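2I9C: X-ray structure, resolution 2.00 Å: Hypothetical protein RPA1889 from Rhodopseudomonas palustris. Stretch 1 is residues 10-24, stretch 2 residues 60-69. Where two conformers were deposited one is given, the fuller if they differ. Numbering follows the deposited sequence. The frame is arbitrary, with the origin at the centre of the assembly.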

# COMPACT_ATOMS: atom_id res chain seq x y z
N THR A 10 -0.10 3.47 -18.20
CA THR A 10 -1.54 3.60 -17.97
C THR A 10 -1.83 3.35 -16.49
O THR A 10 -1.10 2.67 -15.82
CB THR A 10 -2.44 2.65 -18.82
OG1 THR A 10 -2.23 1.30 -18.44
CG2 THR A 10 -2.22 2.83 -20.34
N THR A 11 -2.90 3.94 -16.00
CA THR A 11 -3.35 3.73 -14.63
C THR A 11 -3.58 2.24 -14.30
O THR A 11 -3.14 1.78 -13.24
CB THR A 11 -4.59 4.63 -14.35
OG1 THR A 11 -4.13 6.00 -14.34
CG2 THR A 11 -5.27 4.25 -13.03
N GLN A 12 -4.18 1.47 -15.20
CA GLN A 12 -4.32 0.03 -14.96
C GLN A 12 -3.02 -0.71 -14.83
O GLN A 12 -2.90 -1.65 -14.01
CB GLN A 12 -5.16 -0.69 -16.03
CG GLN A 12 -6.62 -0.54 -15.88
CD GLN A 12 -7.18 -1.05 -14.54
OE1 GLN A 12 -6.71 -2.05 -13.97
NE2 GLN A 12 -8.18 -0.35 -14.04
N ASP A 13 -2.06 -0.35 -15.69
CA ASP A 13 -0.72 -0.95 -15.64
C ASP A 13 -0.00 -0.62 -14.33
O ASP A 13 0.70 -1.47 -13.78
CB ASP A 13 0.17 -0.50 -16.82
CG ASP A 13 -0.13 -1.25 -18.13
OD1 ASP A 13 -0.83 -2.30 -18.09
OD2 ASP A 13 0.35 -0.79 -19.21
N LEU A 14 -0.16 0.62 -13.86
CA LEU A 14 0.34 1.03 -12.52
C LEU A 14 -0.24 0.19 -11.37
O LEU A 14 0.50 -0.23 -10.44
CB LEU A 14 0.09 2.54 -12.30
CG LEU A 14 0.98 3.47 -13.17
CD1 LEU A 14 0.42 4.84 -13.18
CD2 LEU A 14 2.45 3.49 -12.67
N VAL A 15 -1.55 -0.03 -11.39
CA VAL A 15 -2.17 -0.91 -10.37
C VAL A 15 -1.60 -2.33 -10.41
O VAL A 15 -1.28 -2.91 -9.36
CB VAL A 15 -3.73 -0.92 -10.45
CG1 VAL A 15 -4.32 -1.87 -9.40
CG2 VAL A 15 -4.27 0.47 -10.15
N ALA A 16 -1.47 -2.89 -11.62
CA ALA A 16 -0.96 -4.25 -11.77
C ALA A 16 0.49 -4.25 -11.28
O ALA A 16 0.91 -5.18 -10.62
CB ALA A 16 -1.05 -4.74 -13.26
N LEU A 17 1.27 -3.22 -11.63
CA LEU A 17 2.68 -3.22 -11.20
C LEU A 17 2.79 -3.01 -9.68
O LEU A 17 3.63 -3.62 -9.02
CB LEU A 17 3.50 -2.16 -11.96
CG LEU A 17 5.00 -2.14 -11.65
CD1 LEU A 17 5.69 -3.47 -12.18
CD2 LEU A 17 5.63 -0.86 -12.32
N PHE A 18 1.95 -2.16 -9.12
CA PHE A 18 1.88 -1.99 -7.67
C PHE A 18 1.70 -3.38 -7.00
O PHE A 18 2.39 -3.70 -6.03
CB PHE A 18 0.72 -1.05 -7.30
CG PHE A 18 0.60 -0.75 -5.80
CD1 PHE A 18 1.08 0.46 -5.27
CD2 PHE A 18 0.02 -1.67 -4.94
CE1 PHE A 18 0.94 0.74 -3.91
CE2 PHE A 18 -0.11 -1.42 -3.58
CZ PHE A 18 0.34 -0.21 -3.06
N ALA A 19 0.75 -4.18 -7.47
CA ALA A 19 0.53 -5.48 -6.84
C ALA A 19 1.75 -6.42 -7.01
O ALA A 19 2.13 -7.14 -6.07
CB ALA A 19 -0.76 -6.17 -7.39
N LYS A 20 2.35 -6.43 -8.20
CA LYS A 20 3.52 -7.29 -8.47
C LYS A 20 4.68 -6.92 -7.55
O LYS A 20 5.30 -7.80 -6.98
CB LYS A 20 3.95 -7.25 -9.95
CG LYS A 20 5.06 -8.26 -10.34
CD LYS A 20 5.60 -8.04 -11.76
CE LYS A 20 6.03 -9.38 -12.37
NZ LYS A 20 7.45 -9.35 -12.82
N VAL A 21 4.98 -5.63 -7.41
CA VAL A 21 6.13 -5.24 -6.57
C VAL A 21 5.89 -5.45 -5.07
O VAL A 21 6.81 -5.71 -4.31
CB VAL A 21 6.71 -3.78 -6.89
CG1 VAL A 21 6.88 -3.58 -8.33
CG2 VAL A 21 5.82 -2.72 -6.34
N THR A 22 4.65 -5.34 -4.63
CA THR A 22 4.32 -5.54 -3.24
C THR A 22 4.22 -7.05 -2.86
O THR A 22 4.57 -7.45 -1.73
CB THR A 22 3.08 -4.71 -2.97
OG1 THR A 22 3.35 -3.39 -3.48
CG2 THR A 22 2.77 -4.63 -1.50
N VAL A 23 3.79 -7.89 -3.81
CA VAL A 23 3.97 -9.36 -3.64
C VAL A 23 5.46 -9.67 -3.47
O VAL A 23 5.87 -10.41 -2.58
CB VAL A 23 3.41 -10.11 -4.88
CG1 VAL A 23 3.97 -11.53 -4.99
CG2 VAL A 23 1.86 -10.15 -4.79
N GLU A 24 6.30 -9.10 -4.34
CA GLU A 24 7.72 -9.31 -4.22
C GLU A 24 8.31 -8.72 -2.93
O GLU A 24 9.25 -9.29 -2.40
CB GLU A 24 8.45 -8.81 -5.45
CG GLU A 24 8.12 -9.68 -6.69
CD GLU A 24 8.81 -9.18 -7.97
OE1 GLU A 24 9.93 -8.59 -7.86
OE2 GLU A 24 8.24 -9.37 -9.08
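Stretch 2 (60-69) TALLSLFEYP

A helix can hold a neighbouring segment without a single hydrogen bond between them, when apolar side chains of varied size recur on one of its flanks. The pairing of residues 10-24 with residues 60-69 in RPA1889 illustrates the principle. The first stretch is an α-helix from Thr11 onward; the second enters in a 3-10 segment that begins earlier in the chain and includes Thr60 to Leu65, and it is in loop conformation at Tyr68 and Pro69. The two run in the same general direction: the nearest CA pairs are Val15 with Leu62, Ala19 with Leu65 and Val23 with Pro69, and their separations of 6.2, 7.4 and 9.3 Å, CA to CA, show the backbones diverging as they go.

The helix opens with Thr10 at the N-cap, where the backbone N of Asp13 donates to Thr10 OG1 at 3.2 Å. This residue lies beyond the reach of the second stretch. Contact begins one residue later, where Thr11 sets its CG2 4.0 Å from Ala61 CB, its hydroxyl being satisfied elsewhere in the structure.

One turn on, Val15 points toward the second stretch and has more of its surface covered by it than any other residue of the helix. Its t rotamer places the two methyls against different partners: CG2 lies 3.7 Å from Ala61 CB and 4.2 Å from Leu62 CD2, while CG1 meets Leu65 CD2 at 3.8 Å. The short side chain of Ala61 accompanies the close approach of the backbones here.

Phe18 comes next, buried and also directed toward the second stretch. Leu62 lays its CD2 over one face of the ring, 3.9 Å from the centroid of the Phe18 ring and 19° off the normal, a CH-pi contact. Leu65 approaches the same ring obliquely, with Leu65 CD1 a tight 3.3 Å from Phe18 CD2. Leu65 also reaches Ala19, with Leu65 CD2 4.0 Å from Ala19 CB, so that it spans Val15, Phe18 and Ala19.

Ala19 CB also lies 3.8 Å from Tyr68 CE1, in an off-centre CH-pi arrangement. The intervening Lys20 points away, and Thr22 turns its hydroxyl back to its own helix, donating from OG1 to Phe18 O at 2.7 Å. At Val23, a turn after Ala19, the widening gap between backbones is bridged by the long aromatic side chain of Tyr68: Val23 CG2 and Tyr68 CE2 are 3.5 Å apart. Altogether 442 Å² is buried, summed over both sides, through apolar packing.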

# COMPACT_ATOMS: atom_id res chain seq x y z
N THR A 60 -7.14 6.11 -5.77
CA THR A 60 -8.44 5.48 -5.69
C THR A 60 -8.47 4.12 -6.43
O THR A 60 -9.16 3.18 -6.03
CB THR A 60 -9.53 6.44 -6.24
OG1 THR A 60 -9.68 7.52 -5.32
CG2 THR A 60 -10.86 5.75 -6.29
N ALA A 61 -7.67 4.01 -7.49
CA ALA A 61 -7.66 2.78 -8.23
C ALA A 61 -7.05 1.61 -7.43
O ALA A 61 -7.30 0.45 -7.79
CB ALA A 61 -6.92 2.99 -9.59
N LEU A 62 -6.27 1.90 -6.36
CA LEU A 62 -5.67 0.82 -5.53
C LEU A 62 -6.68 0.11 -4.62
O LEU A 62 -6.38 -0.95 -4.05
CB LEU A 62 -4.51 1.37 -4.66
CG LEU A 62 -3.37 2.00 -5.45
CD1 LEU A 62 -2.44 2.79 -4.47
CD2 LEU A 62 -2.64 0.90 -6.25
N LEU A 63 -7.85 0.71 -4.46
CA LEU A 63 -8.91 0.08 -3.71
C LEU A 63 -9.24 -1.34 -4.24
O LEU A 63 -9.62 -2.21 -3.45
CB LEU A 63 -10.16 0.99 -3.69
CG LEU A 63 -10.19 2.31 -2.87
CD1 LEU A 63 -11.51 3.04 -3.13
CD2 LEU A 63 -10.10 2.02 -1.35
N SER A 64 -9.10 -1.58 -5.55
CA SER A 64 -9.31 -2.93 -6.16
C SER A 64 -8.41 -4.01 -5.57
O SER A 64 -8.68 -5.20 -5.69
CB SER A 64 -8.98 -2.88 -7.64
OG SER A 64 -10.00 -2.21 -8.35
N LEU A 65 -7.31 -3.59 -4.95
CA LEU A 65 -6.37 -4.51 -4.39
C LEU A 65 -6.68 -5.00 -2.99
O LEU A 65 -5.91 -5.79 -2.46
CB LEU A 65 -4.99 -3.88 -4.41
CG LEU A 65 -4.45 -3.50 -5.79
CD1 LEU A 65 -2.99 -2.95 -5.58
CD2 LEU A 65 -4.45 -4.67 -6.79
N PHE A 66 -7.74 -4.49 -2.35
CA PHE A 66 -8.08 -4.90 -0.96
C PHE A 66 -8.45 -6.39 -0.89
O PHE A 66 -8.38 -6.96 0.20
CB PHE A 66 -9.27 -4.11 -0.43
CG PHE A 66 -8.94 -2.69 0.05
CD1 PHE A 66 -7.74 -2.07 -0.27
CD2 PHE A 66 -9.90 -1.95 0.78
CE1 PHE A 66 -7.50 -0.76 0.12
CE2 PHE A 66 -9.63 -0.63 1.23
CZ PHE A 66 -8.44 -0.03 0.90
N GLU A 67 -8.91 -6.98 -2.01
CA GLU A 67 -9.20 -8.43 -2.06
C GLU A 67 -8.02 -9.25 -2.65
O GLU A 67 -8.08 -10.47 -2.70
CB GLU A 67 -10.51 -8.72 -2.81
CG GLU A 67 -11.70 -8.04 -2.18
CD GLU A 67 -12.98 -8.34 -2.91
OE1 GLU A 67 -12.94 -9.19 -3.80
OE2 GLU A 67 -14.01 -7.71 -2.60
N TYR A 68 -6.94 -8.58 -3.02
CA TYR A 68 -5.75 -9.26 -3.59
C TYR A 68 -5.23 -10.35 -2.58
O TYR A 68 -5.09 -10.04 -1.42
CB TYR A 68 -4.65 -8.23 -3.96
CG TYR A 68 -3.57 -8.86 -4.81
CD1 TYR A 68 -3.61 -8.75 -6.21
CD2 TYR A 68 -2.58 -9.68 -4.23
CE1 TYR A 68 -2.70 -9.40 -7.02
CE2 TYR A 68 -1.65 -10.36 -5.03
CZ TYR A 68 -1.71 -10.18 -6.41
OH TYR A 68 -0.80 -10.80 -7.18
N PRO A 69 -4.96 -11.60 -3.05
CA PRO A 69 -4.54 -12.66 -2.12
C PRO A 69 -3.06 -12.53 -1.68
O PRO A 69 -2.22 -13.41 -1.96
CB PRO A 69 -4.79 -13.95 -2.94
CG PRO A 69 -4.48 -13.53 -4.37
CD PRO A 69 -5.09 -12.12 -4.45